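Local structure of phage-related protein (Bacillus cereus, 4JG2) at residues A87-G92 with I106-R111. The protein is of unknown function but belongs to the Enc34 phage family of single-stranded DNA-binding proteins, and so probably binds single-stranded DNA. Numbering follows the deposited sequence.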
ATOM      1  N   ALA A  87       0.328  15.917   3.654  1.00 10.58           N
ATOM      2  CA  ALA A  87       1.212  16.008   4.812  1.00 11.03           C
ATOM      3  C   ALA A  87       2.618  15.535   4.476  1.00  9.21           C
ATOM      4  O   ALA A  87       3.615  16.100   4.927  1.00 12.14           O
ATOM      5  CB  ALA A  87       0.641  15.272   6.010  1.00 11.91           C
ATOM      6  N   ALA A  88       2.745  14.522   3.644  1.00  9.59           N
ATOM      7  CA  ALA A  88       4.052  14.032   3.185  1.00  9.39           C
ATOM      8  C   ALA A  88       4.800  15.090   2.428  1.00  9.23           C
ATOM      9  O   ALA A  88       6.013  15.264   2.579  1.00 11.10           O
ATOM     10  CB  ALA A  88       3.883  12.736   2.397  1.00  8.90           C
ATOM     11  N   ILE A  89       4.081  15.776   1.535  1.00  9.69           N
ATOM     12  CA  ILE A  89       4.680  16.875   0.780  1.00 10.27           C
ATOM     13  C   ILE A  89       5.155  17.978   1.738  1.00 11.13           C
ATOM     14  O   ILE A  89       6.296  18.451   1.646  1.00 13.15           O
ATOM     15  CB  ILE A  89       3.691  17.435  -0.283  1.00 11.58           C
ATOM     16  CG1 ILE A  89       3.445  16.354  -1.360  1.00 11.31           C
ATOM     17  CG2 ILE A  89       4.247  18.728  -0.894  1.00 13.89           C
ATOM     18  CD1 ILE A  89       2.305  16.642  -2.303  1.00 11.58           C
ATOM     19  N   GLU A  90       4.306  18.357   2.697  0.50 11.05           N
ATOM     20  CA  GLU A  90       4.671  19.374   3.652  0.50 12.57           C
ATOM     21  C   GLU A  90       5.869  18.986   4.508  0.50 12.99           C
ATOM     22  O   GLU A  90       6.718  19.821   4.778  0.50 15.46           O
ATOM     23  CB  GLU A  90       3.464  19.702   4.494  0.50 15.41           C
ATOM     24  CG  GLU A  90       2.428  20.449   3.657  0.50 15.60           C
ATOM     25  CD  GLU A  90       1.069  20.489   4.315  0.50 18.30           C
ATOM     26  OE1 GLU A  90       0.990  20.194   5.535  0.50 21.73           O
ATOM     27  OE2 GLU A  90       0.080  20.855   3.624  0.50 19.11           O
ATOM     28  N   GLU A  91       5.938  17.731   4.937  1.00 11.67           N
ATOM     29  CA  GLU A  91       7.067  17.260   5.731  1.00 12.33           C
ATOM     30  C   GLU A  91       8.352  17.308   4.879  1.00 10.88           C
ATOM     31  O   GLU A  91       9.426  17.601   5.421  1.00 13.15           O
ATOM     32  CB  GLU A  91       6.805  15.858   6.281  1.00 14.09           C
ATOM     33  CG  GLU A  91       5.806  15.897   7.467  1.00 17.79           C
ATOM     34  CD  GLU A  91       5.483  14.583   8.180  1.00 27.15           C
ATOM     35  OE1 GLU A  91       6.159  13.576   7.874  1.00 34.84           O
ATOM     36  OE2 GLU A  91       4.606  14.599   9.101  1.00 35.08           O
ATOM     37  N   GLY A  92       8.273  17.003   3.582  1.00 11.66           N
ATOM     38  CA  GLY A  92       9.407  17.116   2.673  1.00 12.68           C
ATOM     39  C   GLY A  92       9.884  18.569   2.593  1.00 15.03           C
ATOM     40  O   GLY A  92      11.105  18.794   2.646  1.00 14.48           O
ATOM     41  N   ILE A 106       4.769  15.909 -10.094  1.00 15.61           N
ATOM     42  CA  ILE A 106       5.355  14.819  -9.313  1.00 13.58           C
ATOM     43  C   ILE A 106       4.472  13.562  -9.333  1.00 12.38           C
ATOM     44  O   ILE A 106       3.323  13.604  -9.734  1.00 15.03           O
ATOM     45  CB  ILE A 106       5.594  15.290  -7.866  1.00 12.73           C
ATOM     46  CG1 ILE A 106       4.287  15.613  -7.151  1.00 14.39           C
ATOM     47  CG2 ILE A 106       6.515  16.460  -7.845  1.00 16.48           C
ATOM     48  CD1 ILE A 106       4.405  15.941  -5.670  1.00 14.88           C
ATOM     49  N   LYS A 107       5.050  12.439  -8.884  1.00 12.04           N
ATOM     50  CA  LYS A 107       4.356  11.157  -8.814  1.00 11.93           C
ATOM     51  C   LYS A 107       3.598  11.112  -7.552  1.00 11.11           C
ATOM     52  O   LYS A 107       4.164  11.279  -6.449  1.00 12.33           O
ATOM     53  CB  LYS A 107       5.387  10.017  -8.907  1.00 15.78           C
ATOM     54  CG  LYS A 107       4.932   8.593  -8.901  1.00 26.13           C
ATOM     55  CD  LYS A 107       6.110   7.702  -9.338  1.00 32.49           C
ATOM     56  CE  LYS A 107       6.048   6.263  -8.893  1.00 51.05           C
ATOM     57  NZ  LYS A 107       4.856   5.520  -9.344  1.00 57.67           N
ATOM     58  N   LEU A 108       2.326  10.823  -7.656  1.00 11.61           N
ATOM     59  CA  LEU A 108       1.442  10.693  -6.524  1.00 11.91           C
ATOM     60  C   LEU A 108       0.910   9.269  -6.409  1.00 10.54           C
ATOM     61  O   LEU A 108       0.762   8.594  -7.419  1.00 11.75           O
ATOM     62  CB  LEU A 108       0.282  11.678  -6.641  1.00 14.63           C
ATOM     63  CG  LEU A 108       0.620  13.145  -6.721  1.00 15.94           C
ATOM     64  CD1 LEU A 108      -0.665  13.931  -6.980  1.00 23.33           C
ATOM     65  CD2 LEU A 108       1.316  13.617  -5.478  1.00 19.46           C
ATOM     66  N   PRO A 109       0.663   8.766  -5.196  1.00  9.68           N
ATOM     67  CA  PRO A 109       0.409   7.335  -5.001  1.00  8.88           C
ATOM     68  C   PRO A 109      -1.002   6.813  -5.205  1.00  8.64           C
ATOM     69  O   PRO A 109      -1.193   5.629  -5.457  1.00  9.82           O
ATOM     70  CB  PRO A 109       0.896   7.086  -3.554  1.00  9.18           C
ATOM     71  CG  PRO A 109       0.560   8.394  -2.885  1.00  9.82           C
ATOM     72  CD  PRO A 109       0.961   9.428  -3.920  1.00  9.35           C
ATOM     73  N   LEU A 110      -2.023   7.685  -5.067  1.00  8.84           N
ATOM     74  CA  LEU A 110      -3.416   7.172  -5.227  1.00  8.48           C
ATOM     75  C   LEU A 110      -3.752   7.113  -6.699  1.00  9.00           C
ATOM     76  O   LEU A 110      -3.983   8.142  -7.343  1.00 11.75           O
ATOM     77  CB  LEU A 110      -4.375   8.051  -4.457  1.00  9.85           C
ATOM     78  CG  LEU A 110      -5.786   7.509  -4.384  1.00 10.47           C
ATOM     79  CD1 LEU A 110      -5.890   6.339  -3.424  1.00 12.42           C
ATOM     80  CD2 LEU A 110      -6.736   8.612  -3.985  1.00 15.68           C
ATOM     81  N   ARG A 111      -3.794   5.911  -7.258  1.00  7.98           N
ATOM     82  CA  ARG A 111      -3.996   5.673  -8.689  1.00  8.16           C
ATOM     83  C   ARG A 111      -5.419   5.231  -8.947  1.00  7.60           C
ATOM     84  O   ARG A 111      -6.102   4.702  -8.074  1.00  8.60           O
ATOM     85  CB  ARG A 111      -3.009   4.590  -9.145  1.00  9.04           C
ATOM     86  CG  ARG A 111      -1.566   4.802  -8.771  1.00 11.16           C
ATOM     87  CD  ARG A 111      -1.067   6.180  -9.009  1.00 13.98           C
ATOM     88  NE  ARG A 111      -1.185   6.591 -10.384  1.00 16.93           N
ATOM     89  CZ  ARG A 111      -0.622   7.671 -10.893  1.00 21.60           C
ATOM     90  NH1 ARG A 111       0.125   8.445 -10.112  1.00 29.21           N
ATOM     91  NH2 ARG A 111      -0.766   7.949 -12.149  1.00 25.78           N
TER
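Ile89, on the helix 75-96, meets Ile106 tip to tip: the two terminal methyls, Ile89 CD1 and Ile106 CD1, lie 4.0 Å apart, and each isoleucine reaches about equally far into the gap between helix and loop. In Ile89, CG1 stands opposite the carbonyl carbon (chi1 -67°) and the chain runs on extended, which carries CD1 out from the helix to the loop. The extended ethyl arm of Ile106 comes the other way. A second, looser apolar approach joins the same Ile89 methyl to Leu108, whose CD2 is 4.5 Å from Ile89 CD1. Leu108 leaves its backbone at an angle to the helix, and it is the CD2 branch that bends in beside Ile106. One methyl thus faces two loop side chains two residues apart. With 70 Å² buried in all and the nearest CA atoms, those of Ile89 and Leu108, 10.1 Å apart, the contact is made by side-chain ends alone.

No hydrogen bond crosses between the segments; polar groups are paired within each segment or with other parts of the chain. On the helix, Glu91 N bonds to Ala87 O at 2.8 Å. In the loop, Arg111 folds back so that NH1 donates to Leu108 O over 2.8 Å, the oxygen lying almost in the guanidinium plane, while NH2 forms a salt bridge with Glu116. The Arg111 side chain thereby bridges back to the carbonyl three residues earlier, away from the isoleucine methyls.

Pro101 touches both isoleucines, Val175 of strand 175-186 packs on Ile89, and Val85, a turn earlier on the helix, meets Leu108. Together they form a small aliphatic cluster by which helix 75-96 packs against the loop that returns from it to strand 111-112, an outermost strand of the four-stranded antiparallel sheet of this chain, which belongs by sequence to the Enc34 ssDNA-binding family.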